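Phytase (Citrobacter braakii, PDB 3ZHC) belongs to the histidine phosphatase superfamily (branch 2), with a mixed beta sheet flanked by helices. Local coordinates at residues M411-L414 / K415-S418. The protein carries 2 engineered substitutions. Sequence-based numbering, arbitrary orientation.
Sequences MCSL and KSFS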
# COMPACT_ATOMS: atom_id res chain seq x y z
N MET B 411 -5.51 15.73 -17.22
CA MET B 411 -6.39 16.73 -16.58
C MET B 411 -7.84 16.60 -17.01
O MET B 411 -8.12 16.32 -18.17
CB MET B 411 -5.94 18.15 -16.92
CG MET B 411 -4.49 18.48 -16.62
SD MET B 411 -4.20 20.21 -16.92
CE MET B 411 -2.41 20.27 -16.91
N CYS B 412 -8.75 16.81 -16.06
CA CYS B 412 -10.17 16.77 -16.32
C CYS B 412 -10.56 18.06 -17.03
O CYS B 412 -9.94 19.09 -16.79
CB CYS B 412 -10.92 16.61 -15.00
SG CYS B 412 -12.65 16.42 -15.12
N SER B 413 -11.58 18.02 -17.90
CA SER B 413 -12.06 19.26 -18.53
C SER B 413 -12.85 20.00 -17.45
O SER B 413 -13.37 19.37 -16.51
CB SER B 413 -12.91 19.01 -19.79
OG SER B 413 -14.20 18.51 -19.49
N LEU B 414 -12.93 21.32 -17.58
CA LEU B 414 -13.63 22.16 -16.59
C LEU B 414 -15.10 21.71 -16.36
O LEU B 414 -15.52 21.57 -15.19
CB LEU B 414 -13.57 23.64 -17.00
CG LEU B 414 -14.07 24.67 -15.99
CD1 LEU B 414 -13.21 24.67 -14.73
CD2 LEU B 414 -14.07 26.04 -16.64
N LYS B 415 -15.85 21.46 -17.45
CA LYS B 415 -17.26 21.04 -17.33
C LYS B 415 -17.38 19.60 -16.78
O LYS B 415 -18.29 19.30 -16.05
CB LYS B 415 -18.01 21.20 -18.66
CG LYS B 415 -18.20 22.67 -19.08
CD LYS B 415 -19.20 22.84 -20.24
CE LYS B 415 -18.76 22.08 -21.49
NZ LYS B 415 -19.74 22.22 -22.61
N SER B 416 -16.43 18.72 -17.16
CA SER B 416 -16.38 17.33 -16.63
C SER B 416 -16.11 17.34 -15.12
O SER B 416 -16.69 16.55 -14.38
CB SER B 416 -15.31 16.46 -17.32
OG SER B 416 -15.72 16.02 -18.58
N PHE B 417 -15.21 18.24 -14.69
CA PHE B 417 -14.92 18.42 -13.27
C PHE B 417 -16.16 18.90 -12.53
O PHE B 417 -16.55 18.31 -11.52
CB PHE B 417 -13.74 19.40 -13.05
CG PHE B 417 -13.43 19.65 -11.59
CD1 PHE B 417 -12.75 18.68 -10.84
CD2 PHE B 417 -13.81 20.85 -10.97
CE1 PHE B 417 -12.46 18.90 -9.47
CE2 PHE B 417 -13.52 21.07 -9.60
CZ PHE B 417 -12.84 20.09 -8.86
N SER B 418 -16.78 19.96 -13.05
CA SER B 418 -18.00 20.54 -12.45
C SER B 418 -19.17 19.54 -12.41
O SER B 418 -19.88 19.47 -11.43
CB SER B 418 -18.42 21.80 -13.20
OG SER B 418 -19.47 22.46 -12.52
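Ser-413 closes the start of helix 414-424 by turning its hydroxyl back onto Ser-416: OG accepts from Ser-416 N at 3.2 Å, an N-cap bond with an N-H...O angle of 150°. Serine suits this place because its short side chain can reach an amide that precedes the regular i to i+4 bonding. The torsion does the aiming: with chi1 at 73°, OG lies between the backbone N and the carbonyl carbon and faces the turn. Ser-416 OG lies 3.1 Å from the same Ser-413 OG, but its firmer partner is the backbone N of Glu-405, within range of a small hydroxyl, while the carboxylate of Glu-405 also makes a weak bond to Ser-413 OG.

Regular helical bonding follows at once. Phe-417 N donates to Ser-413 O at 2.8 Å, almost in line with the carbonyl, and Ser-418 N donates to Leu-414 O at 3.0 Å. Ser-418 OG is held by Asp-297 and Lys-422.

Cys-412 SG, in the conformer modelled here, lies beside Ser-416 CB and Phe-417 CB; a cysteine serves here because its disulfide to Cys-403 ties in the neighbouring loop. The apolar side chain of Phe-417 suits its buried place, packing on Ile-296 and Leu-300 of helix 282-301 and on Val-369 of strand 366-375.

The contact is thus a strand-to-helix junction, strand 412-413 pairing antiparallel with 366-375. Lys-415 is exposed, but the amides of Ser-416, Phe-417 and Ser-418 all find protein acceptors within the junction, which implies that these three need no water to satisfy them.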